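Local coordinates for N-carbamoylsarcosine amidase related protein (Thermoplasma acidophilum, PDB 3EEF) that probably hydrolyses amides such as N-carbamoylsarcosine, as a zinc-containing member of the isochorismatase-like cysteine hydrolases, at residues 8-12 / 13-17; 90-94 / 95-99; 138-142 / 143-147. All coordinates share one frame; numbering follows the deposited sequence.

Contact 1 of 3, residues 8-12 / 13-17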
loop_
_atom_site.group_PDB
_atom_site.type_symbol
_atom_site.label_atom_id
_atom_site.label_comp_id
_atom_site.label_asym_id
_atom_site.label_seq_id
_atom_site.Cartn_x
_atom_site.Cartn_y
_atom_site.Cartn_z
ATOM N N VAL A 8 12.964 -14.350 -7.849
ATOM C CA VAL A 8 11.551 -14.711 -7.614
ATOM C C VAL A 8 11.250 -16.237 -7.591
ATOM O O VAL A 8 11.435 -16.902 -8.590
ATOM C CB VAL A 8 10.616 -14.026 -8.659
ATOM C CG1 VAL A 8 9.129 -14.287 -8.298
ATOM C CG2 VAL A 8 10.935 -12.481 -8.767
ATOM N N ASP A 9 10.815 -16.765 -6.439
ATOM C CA ASP A 9 10.275 -18.142 -6.333
ATOM C C ASP A 9 11.176 -19.272 -6.820
ATOM O O ASP A 9 10.693 -20.294 -7.345
ATOM C CB ASP A 9 8.892 -18.248 -7.027
ATOM C CG ASP A 9 7.759 -17.663 -6.177
ATOM O OD1 ASP A 9 7.784 -17.795 -4.920
ATOM O OD2 ASP A 9 6.833 -17.069 -6.780
HETATM N N MSE A 10 12.475 -19.143 -6.609
HETATM C CA MSE A 10 13.377 -20.237 -6.955
HETATM C C MSE A 10 13.331 -21.241 -5.806
HETATM O O MSE A 10 14.298 -21.379 -5.062
HETATM C CB MSE A 10 14.801 -19.731 -7.195
HETATM C CG MSE A 10 14.961 -18.828 -8.424
HETATM SE SE MSE A 10 14.691 -19.749 -10.107
HETATM C CE MSE A 10 16.445 -20.606 -10.331
ATOM N N VAL A 11 12.185 -21.914 -5.656
ATOM C CA VAL A 11 11.939 -22.763 -4.494
ATOM C C VAL A 11 11.722 -24.210 -4.938
ATOM O O VAL A 11 11.431 -24.471 -6.097
ATOM C CB VAL A 11 10.750 -22.229 -3.631
ATOM C CG1 VAL A 11 11.042 -20.786 -3.200
ATOM C CG2 VAL A 11 9.417 -22.294 -4.412
ATOM N N ASN A 12 11.905 -25.130 -3.998
ATOM C CA ASN A 12 11.925 -26.575 -4.260
ATOM C C ASN A 12 10.731 -27.104 -5.027
ATOM O O ASN A 12 10.888 -27.884 -5.939
ATOM C CB ASN A 12 12.072 -27.344 -2.938
ATOM C CG ASN A 12 13.497 -27.299 -2.404
ATOM O OD1 ASN A 12 14.462 -27.292 -3.174
ATOM N ND2 ASN A 12 13.638 -27.283 -1.089
ATOM N N GLU A 13 9.533 -26.674 -4.676
ATOM C CA GLU A 13 8.366 -27.251 -5.310
ATOM C C GLU A 13 8.292 -26.922 -6.785
ATOM O O GLU A 13 7.730 -27.700 -7.533
ATOM C CB GLU A 13 7.084 -26.811 -4.612
ATOM C CG GLU A 13 5.795 -27.359 -5.247
ATOM C CD GLU A 13 4.610 -27.201 -4.335
ATOM O OE1 GLU A 13 4.790 -26.678 -3.219
ATOM O OE2 GLU A 13 3.498 -27.603 -4.732
ATOM N N PHE A 14 8.843 -25.779 -7.206
ATOM C CA PHE A 14 8.794 -25.407 -8.626
ATOM C C PHE A 14 10.014 -25.875 -9.432
ATOM O O PHE A 14 9.972 -25.842 -10.666
ATOM C CB PHE A 14 8.610 -23.896 -8.801
ATOM C CG PHE A 14 7.259 -23.373 -8.351
ATOM C CD1 PHE A 14 6.096 -23.822 -8.936
ATOM C CD2 PHE A 14 7.173 -22.387 -7.381
ATOM C CE1 PHE A 14 4.853 -23.327 -8.527
ATOM C CE2 PHE A 14 5.944 -21.875 -6.972
ATOM C CZ PHE A 14 4.785 -22.344 -7.546
ATOM N N ILE A 15 11.076 -26.306 -8.741
ATOM C CA ILE A 15 12.347 -26.703 -9.370
ATOM C C ILE A 15 12.586 -28.200 -9.205
ATOM O O ILE A 15 12.900 -28.891 -10.175
ATOM C CB ILE A 15 13.565 -25.958 -8.749
ATOM C CG1 ILE A 15 13.479 -24.442 -8.974
ATOM C CG2 ILE A 15 14.889 -26.447 -9.360
ATOM C CD1 ILE A 15 13.475 -24.032 -10.438
ATOM N N HIS A 16 12.447 -28.684 -7.973
ATOM C CA HIS A 16 12.749 -30.075 -7.623
ATOM C C HIS A 16 11.527 -30.934 -7.367
ATOM O O HIS A 16 11.610 -32.134 -7.543
ATOM C CB HIS A 16 13.677 -30.168 -6.395
ATOM C CG HIS A 16 15.052 -29.643 -6.647
ATOM N ND1 HIS A 16 15.832 -30.093 -7.694
ATOM C CD2 HIS A 16 15.784 -28.695 -6.012
ATOM C CE1 HIS A 16 16.987 -29.451 -7.686
ATOM N NE2 HIS A 16 16.987 -28.599 -6.674
ATOM N N GLY A 17 10.404 -30.344 -6.963
ATOM C CA GLY A 17 9.279 -31.143 -6.450
ATOM C C GLY A 17 8.027 -31.189 -7.299
ATOM O O GLY A 17 8.087 -31.345 -8.498
#
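Helix 12-15 is a single short turn that follows the loop after strand 3-8, beside the zinc site, with V11 at its N-cap and H16 just past its end; V11 meets F14 and N12 meets H16. The carbonyl O of V11 accepts F14 N at 3.1 Å, with a weaker bond from I15 N. N12 O is gripped by three donors in succession: I15 N at 3.2 Å, standing well above the carbonyl plane, then H16 N and G17 N, each of them 2.7 Å from that same N12 O. The bond from G17 N reaches five residues back, one more than an alpha-helical bond, so the last turn widens as the chain leaves the helix.

V11 and F14 lie side by side and point the same way. With V11 CG1 set opposite its carbonyl carbon (chi1 -57°), the other branch, CG2, reaches F14 CD2 at 3.7 Å, so a compact branched residue fills the flank of the ring obliquely. N12 and H16 cross with amide and imidazole planes 44° apart; N12 OD1 lies 3.4 Å from H16 CD2, at the ring edge and in its plane, while I15 CG2 covers one face. An amide suits N12, since OD1 faces the H16 ring edge while ND2 donates to D71 O; H16 NE2 bonds to E78.

The carboxylates of D9 and E13 lie toward the metal site. D9 OD1 accepts D50 N, E13 OE1 accepts S66 N, and E13 OE2 forms a salt bridge with R18; the two side chains come within about 4 Å of those of the zinc ligands D50 and H65 respectively. M10, present as selenomethionine, centres an inverse gamma turn and packs on helix 22-40, as does I15, whereas V8 and V11 touch strand 45-50 and V8 and D9 rest against C123 of helix 123-133.

Contact 2 of 3, residues 90-94 / 95-99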
loop_
_atom_site.group_PDB
_atom_site.type_symbol
_atom_site.label_atom_id
_atom_site.label_comp_id
_atom_site.label_asym_id
_atom_site.label_seq_id
_atom_site.Cartn_x
_atom_site.Cartn_y
_atom_site.Cartn_z
ATOM N N LYS A 90 6.423 -14.139 0.778
ATOM C CA LYS A 90 5.324 -13.447 0.126
ATOM C C LYS A 90 4.080 -14.347 0.050
ATOM O O LYS A 90 4.195 -15.573 0.048
ATOM C CB LYS A 90 5.753 -12.960 -1.265
ATOM C CG LYS A 90 5.949 -14.046 -2.335
ATOM C CD LYS A 90 6.254 -13.398 -3.691
ATOM C CE LYS A 90 6.360 -14.406 -4.795
ATOM N NZ LYS A 90 5.023 -14.769 -5.407
ATOM N N HIS A 91 2.905 -13.721 -0.028
ATOM C CA HIS A 91 1.624 -14.427 -0.052
ATOM C C HIS A 91 0.775 -14.209 -1.328
ATOM O O HIS A 91 -0.340 -14.725 -1.408
ATOM C CB HIS A 91 0.816 -14.015 1.182
ATOM C CG HIS A 91 1.368 -14.594 2.448
ATOM N ND1 HIS A 91 0.950 -15.810 2.949
ATOM C CD2 HIS A 91 2.350 -14.152 3.279
ATOM C CE1 HIS A 91 1.634 -16.082 4.046
ATOM N NE2 HIS A 91 2.490 -15.092 4.268
ATOM N N ALA A 92 1.325 -13.460 -2.292
ATOM C CA ALA A 92 0.675 -13.157 -3.575
ATOM C C ALA A 92 1.724 -13.125 -4.673
ATOM O O ALA A 92 2.952 -13.281 -4.417
ATOM C CB ALA A 92 -0.075 -11.803 -3.498
ATOM N N TYR A 93 1.270 -12.967 -5.908
ATOM C CA TYR A 93 2.188 -13.126 -7.058
ATOM C C TYR A 93 3.350 -12.140 -6.990
ATOM O O TYR A 93 4.516 -12.547 -7.113
ATOM C CB TYR A 93 1.451 -12.954 -8.379
ATOM C CG TYR A 93 0.335 -13.960 -8.643
ATOM C CD1 TYR A 93 0.484 -15.319 -8.332
ATOM C CD2 TYR A 93 -0.832 -13.566 -9.276
ATOM C CE1 TYR A 93 -0.519 -16.218 -8.607
ATOM C CE2 TYR A 93 -1.849 -14.469 -9.549
ATOM C CZ TYR A 93 -1.687 -15.786 -9.226
ATOM O OH TYR A 93 -2.730 -16.653 -9.485
ATOM N N SER A 94 3.028 -10.855 -6.796
ATOM C CA SER A 94 4.043 -9.820 -6.705
ATOM C C SER A 94 4.903 -9.901 -5.453
ATOM O O SER A 94 4.385 -9.996 -4.334
ATOM C CB SER A 94 3.406 -8.434 -6.736
ATOM O OG SER A 94 4.416 -7.453 -6.558
ATOM N N GLY A 95 6.212 -9.792 -5.638
ATOM C CA GLY A 95 7.153 -9.671 -4.525
ATOM C C GLY A 95 6.968 -8.470 -3.624
ATOM O O GLY A 95 7.537 -8.430 -2.535
ATOM N N PHE A 96 6.181 -7.484 -4.071
ATOM C CA PHE A 96 5.925 -6.280 -3.285
ATOM C C PHE A 96 4.700 -6.356 -2.404
ATOM O O PHE A 96 4.649 -5.673 -1.381
ATOM C CB PHE A 96 5.713 -5.086 -4.192
ATOM C CG PHE A 96 6.946 -4.646 -4.921
ATOM C CD1 PHE A 96 7.804 -3.696 -4.360
ATOM C CD2 PHE A 96 7.246 -5.144 -6.178
ATOM C CE1 PHE A 96 8.971 -3.251 -5.054
ATOM C CE2 PHE A 96 8.443 -4.709 -6.883
ATOM C CZ PHE A 96 9.283 -3.775 -6.306
ATOM N N TYR A 97 3.693 -7.145 -2.792
ATOM C CA TYR A 97 2.444 -7.134 -2.048
ATOM C C TYR A 97 2.553 -7.774 -0.671
ATOM O O TYR A 97 2.850 -8.997 -0.509
ATOM C CB TYR A 97 1.293 -7.786 -2.790
ATOM C CG TYR A 97 -0.033 -7.394 -2.123
ATOM C CD1 TYR A 97 -0.733 -8.284 -1.310
ATOM C CD2 TYR A 97 -0.530 -6.106 -2.245
ATOM C CE1 TYR A 97 -1.904 -7.918 -0.683
ATOM C CE2 TYR A 97 -1.708 -5.738 -1.624
ATOM C CZ TYR A 97 -2.375 -6.663 -0.844
ATOM O OH TYR A 97 -3.537 -6.320 -0.239
ATOM N N GLY A 98 2.271 -6.949 0.328
ATOM C CA GLY A 98 2.353 -7.380 1.713
ATOM C C GLY A 98 3.755 -7.689 2.203
ATOM O O GLY A 98 3.912 -8.447 3.168
ATOM N N THR A 99 4.777 -7.164 1.523
ATOM C CA THR A 99 6.170 -7.434 1.904
ATOM C C THR A 99 6.899 -6.142 2.209
ATOM O O THR A 99 6.382 -5.049 2.014
ATOM C CB THR A 99 6.975 -8.215 0.806
ATOM O OG1 THR A 99 7.320 -7.368 -0.309
ATOM C CG2 THR A 99 6.200 -9.433 0.287
HETATM O O HOH W 1 2.780 -11.019 1.173
HETATM O O HOH W 2 2.874 -11.028 -2.300
#
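K90 lies across G95 and T99 in a local, buried contact within the loop that joins strand 86-90 to helix 101-107. Its CD is 3.9 Å from G95 CA, and its CB an equal 3.9 Å from T99 CG2, so the aliphatic shaft is laid against the bare CA of G95 and the methyl of T99. A bend at the end of the chain (chi4 85°) turns NZ back onto its own loop, where it donates to A92 O at 2.7 Å and to Y93 O at 2.8 Å. NZ also forms a salt bridge with D50, a zinc ligand, and a long, weak ion pair with D9. A methionine in its place would probably leave the carbonyls of A92 and Y93 without this donor and D50 without its charged mate.

S94 governs the next bend as an ST turn: its OG accepts F96 N at 3.0 Å along a nearly straight path (163°), while also bonding to D130. Its carbonyl takes a weak bond from Y97 N. A type II turn from F96 to T99 follows, with G98 at a positive phi that favours glycine. Water 1 bridges H91 N and Y97 O, tying the two limbs together. A92 CB meets Y97 CD1 obliquely, and the Y97 ring also meets Y133 of the second subunit.

D9, K90 and C123, on which K90 packs, come together here in a way consistent with the Asp-Lys-Cys triad of isochorismatase-like cysteine hydrolases.

Contact 3 of 3, residues 138-142 / 143-147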
loop_
_atom_site.group_PDB
_atom_site.type_symbol
_atom_site.label_atom_id
_atom_site.label_comp_id
_atom_site.label_asym_id
_atom_site.label_seq_id
_atom_site.Cartn_x
_atom_site.Cartn_y
_atom_site.Cartn_z
ATOM N N ILE A 138 13.594 -1.484 -14.932
ATOM C CA ILE A 138 13.474 -2.923 -14.897
ATOM C C ILE A 138 14.379 -3.618 -15.906
ATOM O O ILE A 138 14.392 -3.257 -17.081
ATOM C CB ILE A 138 12.022 -3.374 -15.175
ATOM C CG1 ILE A 138 11.047 -2.756 -14.132
ATOM C CG2 ILE A 138 11.950 -4.929 -15.178
ATOM C CD1 ILE A 138 9.525 -2.704 -14.527
ATOM N N ILE A 139 15.090 -4.645 -15.440
ATOM C CA ILE A 139 15.898 -5.498 -16.269
ATOM C C ILE A 139 15.481 -6.911 -15.953
ATOM O O ILE A 139 15.269 -7.244 -14.787
ATOM C CB ILE A 139 17.425 -5.336 -15.922
ATOM C CG1 ILE A 139 17.882 -3.896 -16.221
ATOM C CG2 ILE A 139 18.297 -6.379 -16.657
ATOM C CD1 ILE A 139 19.339 -3.608 -15.803
ATOM N N VAL A 140 15.355 -7.731 -16.990
ATOM C CA VAL A 140 15.059 -9.145 -16.857
ATOM C C VAL A 140 16.151 -9.996 -17.527
ATOM O O VAL A 140 16.554 -9.718 -18.637
ATOM C CB VAL A 140 13.707 -9.458 -17.510
ATOM C CG1 VAL A 140 13.295 -10.908 -17.222
ATOM C CG2 VAL A 140 12.663 -8.497 -17.007
ATOM N N VAL A 141 16.645 -11.012 -16.830
ATOM C CA VAL A 141 17.661 -11.912 -17.365
ATOM C C VAL A 141 17.005 -13.120 -18.020
ATOM O O VAL A 141 16.738 -14.095 -17.346
ATOM C CB VAL A 141 18.617 -12.347 -16.249
ATOM C CG1 VAL A 141 19.773 -13.209 -16.793
ATOM C CG2 VAL A 141 19.139 -11.105 -15.544
ATOM N N GLU A 142 16.763 -13.039 -19.334
ATOM C CA GLU A 142 15.937 -14.005 -20.060
ATOM C C GLU A 142 16.234 -15.474 -19.758
ATOM O O GLU A 142 15.311 -16.246 -19.529
ATOM C CB GLU A 142 15.969 -13.762 -21.578
ATOM C CG GLU A 142 17.342 -13.890 -22.249
ATOM C CD GLU A 142 17.330 -13.615 -23.775
ATOM O OE1 GLU A 142 16.258 -13.450 -24.395
ATOM O OE2 GLU A 142 18.427 -13.558 -24.365
ATOM N N ASP A 143 17.511 -15.834 -19.704
ATOM C CA ASP A 143 17.918 -17.224 -19.517
ATOM C C ASP A 143 17.801 -17.645 -18.087
ATOM O O ASP A 143 17.910 -18.837 -17.771
ATOM C CB ASP A 143 19.348 -17.514 -20.051
ATOM C CG ASP A 143 20.402 -16.625 -19.443
ATOM O OD1 ASP A 143 20.127 -15.426 -19.195
ATOM O OD2 ASP A 143 21.518 -17.129 -19.212
ATOM N N ALA A 144 17.573 -16.676 -17.220
ATOM C CA ALA A 144 17.349 -16.978 -15.823
ATOM C C ALA A 144 15.864 -16.862 -15.468
ATOM O O ALA A 144 15.502 -16.908 -14.312
ATOM C CB ALA A 144 18.201 -16.084 -14.951
ATOM N N VAL A 145 15.004 -16.762 -16.477
ATOM C CA VAL A 145 13.549 -16.761 -16.262
ATOM C C VAL A 145 12.900 -17.840 -17.126
ATOM O O VAL A 145 13.266 -18.012 -18.282
ATOM C CB VAL A 145 12.966 -15.381 -16.575
ATOM C CG1 VAL A 145 11.449 -15.387 -16.580
ATOM C CG2 VAL A 145 13.475 -14.383 -15.557
ATOM N N ALA A 146 11.924 -18.548 -16.568
ATOM C CA ALA A 146 11.184 -19.578 -17.324
ATOM C C ALA A 146 9.785 -19.135 -17.648
ATOM O O ALA A 146 9.091 -18.694 -16.751
ATOM C CB ALA A 146 11.105 -20.840 -16.504
ATOM N N ALA A 147 9.351 -19.296 -18.903
ATOM C CA ALA A 147 7.940 -19.077 -19.281
ATOM C C ALA A 147 7.060 -20.238 -18.793
ATOM O O ALA A 147 7.583 -21.301 -18.416
ATOM C CB ALA A 147 7.812 -18.915 -20.795
#
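The side chain of V145 reaches back across the turn at 142-144 to V140 and V141. Its CB lies 3.9 Å from E142 O. Beyond it, CG2, opposite the carbonyl carbon and beside the backbone N, comes to 3.7 Å from V141 O and ends 3.9 Å from V140 CG1. The two valine side chains cross at about a right angle, so methyl meets methyl, and A120 adds to the apolar surroundings of V145.

On V141, CG1 packs 3.8 Å from A144 CB and also meets D143 OD1 at 3.3 Å, a plain van der Waals approach. D143 can lie so close because its CG sits between the backbone N and carbonyl carbon (chi1 56°), which folds the carboxylate back toward the strand; OD1 is also bonded to S168 N. A small alanine suits position 144, where its side chain touches V141, I116 and P30. E142 instead carries an extended chain away from the turn to salt bridges with R167 and K154, as befits a partly exposed turn residue.

The backbone holds the corner with two bonds: A144 N to V141 O at 2.7 Å and V145 N to E142 O at 3.1 Å. These are two overlapping type I turns, V141 to A144 and E142 to V145, by which the chain leaves the end of strand 137-141 in the parallel sheet of this alpha/beta fold.

In the fold
All three contacts are bends that follow strands of the one parallel sheet: 3-8, 86-90 and 137-141. Contacts 2 and 3 are buried, whereas contact 1 is only partly so, its H16 end being exposed. Contacts 1 and 2 flank the zinc site and touch through the weak pair of D9 OD2 with K90 NZ, 3.2 Å apart; both also lean on helix 123-133. Contact 3 lies away from that site, about 19 Å from contact 2 between centres and across the chain's centre. Its interior is valine and alanine packing, its two carboxylates being taken up by R167, K154 and S168, while the other two turn aspartate, glutamate or lysine toward the metal ligands. Of the three, contact 2 alone meets other subunits.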